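Local coordinates for protein TRAP-type C4-dicarboxylate:H+ symport system substrate-binding component DctP (Shewanella oneidensis, PDB 4MX6) that binds succinate and, as the periplasmic solute-binding component of a TRAP-type transporter, probably delivers C4-dicarboxylates to its membrane partners, at residues A[36-44]-A[93-101]; A[120-130]-A[330-338]. All coordinates share one frame; numbering follows the deposited sequence.

Interaction 1 of 2, residues A[36-44]-A[93-101]; sequences PVEIKFSHV and NDVQFVAPS
Lys40 and Gln96 grip each other through backbone and side chain where strand 37-42 of the periplasmic binding protein fold runs beside the loop segment 93-101 after helix 86-91. Lys40 O takes two N-H groups. Phe97 N lies in its carbonyl plane at 3.1 Å. Gln96 N, 2.9 Å from the same Lys40 O, is tilted from that plane. In return Lys40 N gives a bond to Gln96 OE1 (2.8 Å), again in the plane of the accepting carbonyl. Phe41 and Phe97 form a single beta bridge, its two bonds being Phe97 N to Lys40 O and Ser42 N to Phe97 O, the latter nearly along the C=O axis. Beside the bridge Phe97 CB sits over one face of the Phe41 ring, 3.9 Å from its centroid, while Ile39 CG2 presses in plane on the edge of the Phe97 ring, 3.4 Å from CE2. Phe41 turns its CG anti to the backbone N (chi1 -167°), which brings a ring face against that methylene.

A bend at chi2 (68°) curls Gln96 back to the strand, and its NE2 is steadied by Asn93 OD1, above that carbonyl's plane, in the Schellman turn ending the helix. A leucine in place of Gln96 would probably leave Lys40 N without its acceptor and Asn93 OD1 without this donor. Farther out, strand 70-75 pairs with strand 37-42, Phe58 meets the Phe97 ring edge-to-face, and Ala99 O accepts from succinate-binding Lys51. Between the segments, one water donates to Ser42 O and accepts from Ala99 N at 2.9 Å.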
# COMPACT_ATOMS: atom_id res chain seq x y z
N PRO A 36 12.07 -29.32 -6.24
CA PRO A 36 11.57 -28.19 -7.01
C PRO A 36 12.27 -26.93 -6.55
O PRO A 36 12.69 -26.85 -5.39
CB PRO A 36 10.09 -28.12 -6.64
CG PRO A 36 9.76 -29.48 -6.08
CD PRO A 36 11.01 -29.96 -5.44
N VAL A 37 12.42 -25.96 -7.44
CA VAL A 37 12.98 -24.68 -7.05
C VAL A 37 11.98 -23.98 -6.13
O VAL A 37 10.80 -23.84 -6.47
CB VAL A 37 13.32 -23.81 -8.28
CG1 VAL A 37 13.72 -22.41 -7.86
CG2 VAL A 37 14.44 -24.46 -9.08
N GLU A 38 12.43 -23.60 -4.94
CA GLU A 38 11.57 -22.88 -4.01
C GLU A 38 11.60 -21.39 -4.30
O GLU A 38 12.66 -20.76 -4.34
CB GLU A 38 11.99 -23.13 -2.56
CG GLU A 38 11.08 -22.43 -1.54
CD GLU A 38 11.54 -22.60 -0.11
OE1 GLU A 38 12.70 -23.00 0.10
OE2 GLU A 38 10.73 -22.34 0.82
N ILE A 39 10.41 -20.84 -4.50
CA ILE A 39 10.19 -19.42 -4.67
C ILE A 39 9.57 -18.89 -3.38
O ILE A 39 8.52 -19.37 -2.97
CB ILE A 39 9.22 -19.17 -5.83
CG1 ILE A 39 9.85 -19.58 -7.17
CG2 ILE A 39 8.82 -17.73 -5.88
CD1 ILE A 39 8.86 -19.56 -8.32
N LYS A 40 10.22 -17.94 -2.72
CA LYS A 40 9.68 -17.35 -1.49
C LYS A 40 9.00 -16.02 -1.78
O LYS A 40 9.55 -15.19 -2.52
CB LYS A 40 10.79 -17.16 -0.46
CG LYS A 40 11.45 -18.44 -0.05
CD LYS A 40 12.49 -18.23 1.05
CE LYS A 40 13.30 -19.49 1.30
NZ LYS A 40 14.20 -19.36 2.45
N PHE A 41 7.82 -15.83 -1.19
CA PHE A 41 7.03 -14.60 -1.31
C PHE A 41 6.73 -14.17 0.12
O PHE A 41 6.01 -14.86 0.85
CB PHE A 41 5.73 -14.90 -2.06
CG PHE A 41 4.97 -13.68 -2.54
CD1 PHE A 41 4.89 -12.50 -1.80
CD2 PHE A 41 4.31 -13.73 -3.74
CE1 PHE A 41 4.18 -11.42 -2.28
CE2 PHE A 41 3.61 -12.64 -4.21
CZ PHE A 41 3.53 -11.50 -3.47
N SER A 42 7.31 -13.05 0.56
CA SER A 42 7.03 -12.55 1.90
C SER A 42 6.22 -11.28 1.83
O SER A 42 6.32 -10.51 0.88
CB SER A 42 8.31 -12.34 2.70
OG SER A 42 9.16 -11.34 2.15
N HIS A 43 5.42 -11.05 2.87
CA HIS A 43 4.69 -9.80 3.01
C HIS A 43 4.34 -9.55 4.48
O HIS A 43 4.59 -10.39 5.36
CB HIS A 43 3.46 -9.80 2.09
CG HIS A 43 2.40 -10.79 2.44
ND1 HIS A 43 1.52 -10.57 3.47
CD2 HIS A 43 2.08 -11.99 1.90
CE1 HIS A 43 0.69 -11.60 3.54
NE2 HIS A 43 1.01 -12.47 2.60
N VAL A 44 3.75 -8.38 4.73
CA VAL A 44 3.54 -7.90 6.09
C VAL A 44 2.08 -7.94 6.55
O VAL A 44 1.79 -7.55 7.67
CB VAL A 44 4.10 -6.46 6.27
CG1 VAL A 44 5.55 -6.43 5.88
CG2 VAL A 44 3.29 -5.41 5.49
N ASN A 93 18.49 -11.95 -2.92
CA ASN A 93 17.84 -13.20 -3.31
C ASN A 93 17.55 -14.11 -2.11
O ASN A 93 17.49 -15.34 -2.26
CB ASN A 93 18.61 -13.94 -4.41
CG ASN A 93 17.72 -14.88 -5.21
OD1 ASN A 93 16.54 -14.61 -5.44
ND2 ASN A 93 18.28 -16.00 -5.63
N ASP A 94 17.32 -13.50 -0.94
CA ASP A 94 16.79 -14.24 0.21
C ASP A 94 15.27 -14.37 0.14
O ASP A 94 14.68 -15.14 0.90
CB ASP A 94 17.21 -13.56 1.50
CG ASP A 94 18.66 -13.80 1.85
OD1 ASP A 94 19.23 -14.81 1.39
OD2 ASP A 94 19.20 -12.99 2.64
N VAL A 95 14.64 -13.62 -0.76
CA VAL A 95 13.22 -13.75 -1.07
C VAL A 95 13.12 -13.40 -2.56
O VAL A 95 13.94 -12.64 -3.06
CB VAL A 95 12.34 -12.83 -0.15
CG1 VAL A 95 12.64 -11.35 -0.35
CG2 VAL A 95 10.87 -13.11 -0.31
N GLN A 96 12.13 -13.96 -3.25
CA GLN A 96 12.02 -13.82 -4.70
C GLN A 96 10.90 -12.86 -5.13
O GLN A 96 11.01 -12.25 -6.19
CB GLN A 96 11.83 -15.20 -5.34
CG GLN A 96 13.11 -16.02 -5.36
CD GLN A 96 13.57 -16.45 -3.98
OE1 GLN A 96 12.82 -17.07 -3.22
NE2 GLN A 96 14.81 -16.14 -3.65
N PHE A 97 9.85 -12.73 -4.34
CA PHE A 97 8.76 -11.78 -4.60
C PHE A 97 8.37 -11.08 -3.31
O PHE A 97 8.23 -11.72 -2.28
CB PHE A 97 7.52 -12.47 -5.19
CG PHE A 97 7.77 -13.08 -6.54
CD1 PHE A 97 7.65 -12.35 -7.71
CD2 PHE A 97 8.17 -14.40 -6.65
CE1 PHE A 97 7.90 -12.93 -8.95
CE2 PHE A 97 8.44 -14.97 -7.89
CZ PHE A 97 8.31 -14.23 -9.02
N VAL A 98 8.19 -9.77 -3.41
CA VAL A 98 7.58 -8.97 -2.36
C VAL A 98 6.60 -8.00 -3.04
O VAL A 98 6.63 -7.84 -4.27
CB VAL A 98 8.62 -8.22 -1.49
CG1 VAL A 98 9.46 -9.23 -0.71
CG2 VAL A 98 9.51 -7.31 -2.33
N ALA A 99 5.73 -7.37 -2.25
CA ALA A 99 4.75 -6.45 -2.80
C ALA A 99 4.53 -5.29 -1.82
O ALA A 99 3.46 -5.16 -1.21
CB ALA A 99 3.45 -7.16 -3.15
N PRO A 100 5.55 -4.43 -1.67
CA PRO A 100 5.44 -3.30 -0.75
C PRO A 100 4.45 -2.27 -1.23
O PRO A 100 4.27 -2.07 -2.44
CB PRO A 100 6.85 -2.70 -0.75
CG PRO A 100 7.74 -3.72 -1.43
CD PRO A 100 6.84 -4.42 -2.39
N SER A 101 3.89 -1.54 -0.28
CA SER A 101 3.23 -0.29 -0.58
C SER A 101 4.10 0.57 -1.49
O SER A 101 5.32 0.66 -1.30
CB SER A 101 3.00 0.47 0.72
OG SER A 101 2.55 1.78 0.43
O HOH W 1 13.89 -19.56 -2.23
O HOH W 2 15.57 -16.79 2.84
O HOH W 3 5.95 -7.75 0.62

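Interaction 2 of 2, residues A[120-130]-A[330-338]; sequences LFNDMDAVNRF and VIEAAVAAN
With CG anti to the backbone N (chi1 176°), Phe130 swings its ring from helix 124-132 onto the C-terminal helix 328-337, while Asn338, its CG anti to the carbonyl carbon, turns its amide to the loop before helix 124-132. The helices pack with Phe130 as a knob in a hole of helix 328-337, and the Asn338 amide bonds to the preceding loop. The hole is formed by Val330, Ala333, Ala334 and Ala337: Ala334 CB lies over one face of the Phe130 ring, 4.2 Å from its centroid, and Val330 CG1 stands at the edge, 3.8 Å from CZ. Small alanines let the short helix segments approach to 8.7 Å between axes, at 133° between their directions.

Ala334 CB is also packed from the loop, by Leu120 CD2 at 3.6 Å and by Phe121 CE1. Leu120 CD1 meets Val335 CG2, and Trp319 of helix 305-326 touches Leu120, Ile331 and Val335. Both ends of the Asn338 amide are used: ND2 donates in the carbonyl plane to Leu120 O (2.9 Å) and also to Val335 O in its own last turn, and OD1 accepts from Asn122 N (2.8 Å). These bonds fix its rotation. The Asn122 amide stacks on it, planes 27° apart. Asp123 OD1 caps helix 124-132 at Ala126 N, and a water bridges Asn122 ND2 and Asn338 O.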
# COMPACT_ATOMS: atom_id res chain seq x y z
N LEU A 120 -4.81 13.26 -4.26
CA LEU A 120 -4.50 13.26 -5.69
C LEU A 120 -5.55 12.50 -6.50
O LEU A 120 -6.02 12.98 -7.54
CB LEU A 120 -3.11 12.68 -5.92
CG LEU A 120 -2.64 12.62 -7.38
CD1 LEU A 120 -2.67 13.99 -8.06
CD2 LEU A 120 -1.24 12.01 -7.42
N PHE A 121 -5.88 11.29 -6.05
CA PHE A 121 -6.85 10.44 -6.72
C PHE A 121 -8.18 10.46 -5.98
O PHE A 121 -8.23 10.31 -4.76
CB PHE A 121 -6.34 9.00 -6.77
CG PHE A 121 -5.02 8.86 -7.47
CD1 PHE A 121 -4.93 8.98 -8.85
CD2 PHE A 121 -3.86 8.62 -6.75
CE1 PHE A 121 -3.70 8.86 -9.49
CE2 PHE A 121 -2.64 8.50 -7.41
CZ PHE A 121 -2.57 8.63 -8.78
N ASN A 122 -9.26 10.64 -6.72
CA ASN A 122 -10.58 10.69 -6.11
C ASN A 122 -10.97 9.33 -5.52
O ASN A 122 -11.59 9.24 -4.45
CB ASN A 122 -11.65 11.07 -7.13
CG ASN A 122 -11.55 12.51 -7.58
OD1 ASN A 122 -10.87 13.33 -6.96
ND2 ASN A 122 -12.25 12.84 -8.67
N ASP A 123 -10.60 8.28 -6.24
CA ASP A 123 -11.06 6.95 -5.92
C ASP A 123 -10.19 5.92 -6.65
O ASP A 123 -9.27 6.29 -7.39
CB ASP A 123 -12.54 6.77 -6.27
CG ASP A 123 -12.85 7.10 -7.70
OD1 ASP A 123 -11.99 6.86 -8.58
OD2 ASP A 123 -13.97 7.61 -7.96
N MET A 124 -10.49 4.65 -6.45
CA MET A 124 -9.67 3.57 -6.98
C MET A 124 -9.75 3.44 -8.49
O MET A 124 -8.84 2.92 -9.13
CB MET A 124 -10.03 2.25 -6.31
CG MET A 124 -9.70 2.23 -4.84
SD MET A 124 -7.96 2.50 -4.53
CE MET A 124 -7.32 0.97 -5.15
N ASP A 125 -10.85 3.88 -9.08
CA ASP A 125 -10.97 3.92 -10.53
C ASP A 125 -9.91 4.86 -11.13
O ASP A 125 -9.28 4.55 -12.15
CB ASP A 125 -12.37 4.33 -10.97
CG ASP A 125 -13.42 3.25 -10.72
OD1 ASP A 125 -13.08 2.04 -10.75
OD2 ASP A 125 -14.60 3.60 -10.48
N ALA A 126 -9.71 6.02 -10.50
CA ALA A 126 -8.72 6.97 -10.97
C ALA A 126 -7.30 6.42 -10.78
O ALA A 126 -6.45 6.55 -11.66
CB ALA A 126 -8.88 8.30 -10.25
N VAL A 127 -7.07 5.78 -9.64
CA VAL A 127 -5.78 5.15 -9.39
C VAL A 127 -5.45 4.16 -10.49
O VAL A 127 -4.35 4.16 -11.06
CB VAL A 127 -5.79 4.41 -8.02
CG1 VAL A 127 -4.53 3.62 -7.84
CG2 VAL A 127 -5.98 5.39 -6.88
N ASN A 128 -6.41 3.30 -10.79
CA ASN A 128 -6.21 2.27 -11.79
C ASN A 128 -5.94 2.87 -13.18
O ASN A 128 -5.07 2.41 -13.91
CB ASN A 128 -7.40 1.34 -11.85
CG ASN A 128 -7.09 0.10 -12.61
OD1 ASN A 128 -6.34 -0.75 -12.13
ND2 ASN A 128 -7.68 -0.04 -13.78
N ARG A 129 -6.70 3.90 -13.56
CA ARG A 129 -6.46 4.53 -14.85
C ARG A 129 -5.04 5.08 -14.94
O ARG A 129 -4.35 4.92 -15.95
CB ARG A 129 -7.49 5.64 -15.12
CG ARG A 129 -8.81 5.14 -15.66
CD ARG A 129 -9.72 6.29 -16.08
NE ARG A 129 -10.66 6.65 -15.02
CZ ARG A 129 -11.72 5.92 -14.70
NH1 ARG A 129 -11.96 4.78 -15.33
NH2 ARG A 129 -12.54 6.31 -13.73
N PHE A 130 -4.59 5.74 -13.87
CA PHE A 130 -3.23 6.27 -13.86
C PHE A 130 -2.21 5.14 -13.98
O PHE A 130 -1.28 5.21 -14.77
CB PHE A 130 -2.98 7.10 -12.61
CG PHE A 130 -1.58 7.61 -12.51
CD1 PHE A 130 -1.13 8.66 -13.29
CD2 PHE A 130 -0.68 7.01 -11.64
CE1 PHE A 130 0.17 9.12 -13.18
CE2 PHE A 130 0.63 7.46 -11.55
CZ PHE A 130 1.06 8.52 -12.31
N VAL A 330 3.89 14.49 -14.35
CA VAL A 330 3.35 13.27 -13.78
C VAL A 330 2.16 13.59 -12.88
O VAL A 330 1.14 12.88 -12.91
CB VAL A 330 4.42 12.45 -13.04
CG1 VAL A 330 3.82 11.15 -12.50
CG2 VAL A 330 5.58 12.14 -13.97
N ILE A 331 2.26 14.65 -12.08
CA ILE A 331 1.14 15.09 -11.26
C ILE A 331 -0.05 15.40 -12.16
O ILE A 331 -1.18 15.01 -11.86
CB ILE A 331 1.51 16.30 -10.37
CG1 ILE A 331 2.49 15.85 -9.29
CG2 ILE A 331 0.27 16.93 -9.75
CD1 ILE A 331 3.10 16.99 -8.51
N GLU A 332 0.20 16.09 -13.27
CA GLU A 332 -0.88 16.47 -14.18
C GLU A 332 -1.53 15.25 -14.83
O GLU A 332 -2.75 15.23 -15.04
CB GLU A 332 -0.37 17.45 -15.23
CG GLU A 332 -0.19 18.83 -14.66
CD GLU A 332 0.32 19.84 -15.65
OE1 GLU A 332 0.71 19.45 -16.77
OE2 GLU A 332 0.31 21.05 -15.32
N ALA A 333 -0.74 14.24 -15.14
CA ALA A 333 -1.29 13.00 -15.67
C ALA A 333 -2.18 12.31 -14.63
O ALA A 333 -3.24 11.78 -14.98
CB ALA A 333 -0.18 12.06 -16.14
N ALA A 334 -1.78 12.34 -13.37
CA ALA A 334 -2.58 11.75 -12.31
C ALA A 334 -3.87 12.54 -12.11
O ALA A 334 -4.95 11.96 -11.97
CB ALA A 334 -1.79 11.69 -11.01
N VAL A 335 -3.77 13.86 -12.07
CA VAL A 335 -4.95 14.70 -11.89
C VAL A 335 -5.96 14.40 -12.99
O VAL A 335 -7.16 14.25 -12.74
CB VAL A 335 -4.59 16.21 -11.88
CG1 VAL A 335 -5.83 17.09 -11.96
CG2 VAL A 335 -3.80 16.56 -10.62
N ALA A 336 -5.47 14.31 -14.23
CA ALA A 336 -6.34 14.09 -15.38
C ALA A 336 -6.99 12.71 -15.35
O ALA A 336 -8.06 12.53 -15.93
CB ALA A 336 -5.56 14.30 -16.67
N ALA A 337 -6.38 11.75 -14.66
CA ALA A 337 -6.96 10.42 -14.52
C ALA A 337 -8.29 10.43 -13.74
O ALA A 337 -9.07 9.48 -13.83
CB ALA A 337 -5.96 9.46 -13.88
N ASN A 338 -8.54 11.48 -12.97
CA ASN A 338 -9.81 11.63 -12.26
C ASN A 338 -10.96 11.98 -13.17
O ASN A 338 -12.13 11.83 -12.82
CB ASN A 338 -9.71 12.72 -11.20
CG ASN A 338 -8.83 12.32 -10.06
OD1 ASN A 338 -9.12 11.34 -9.38
ND2 ASN A 338 -7.72 13.03 -9.87
O HOH W 4 -13.19 10.89 -10.51

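How the interactions relate
Interaction 1 and interaction 2 lie on opposite sides of the chain's centre, their centres 29 Å apart, and share no helix or strand, though the loop from helix 86-91 to helix 124-132 runs from one to the other. The first is the more buried: strand and loop are joined mainly by main-chain bonds and aromatic packing, and it reaches close to the succinate site at Ala99. The second, partly buried and away from that site, holds the C-terminal helix against helix 124-132; its apolar packing relies on alanines, with polar bonds gathered at the amide of Asn338. Each nevertheless uses a carboxamide side chain, Gln96 or Asn338, to bond the main chain of its partner.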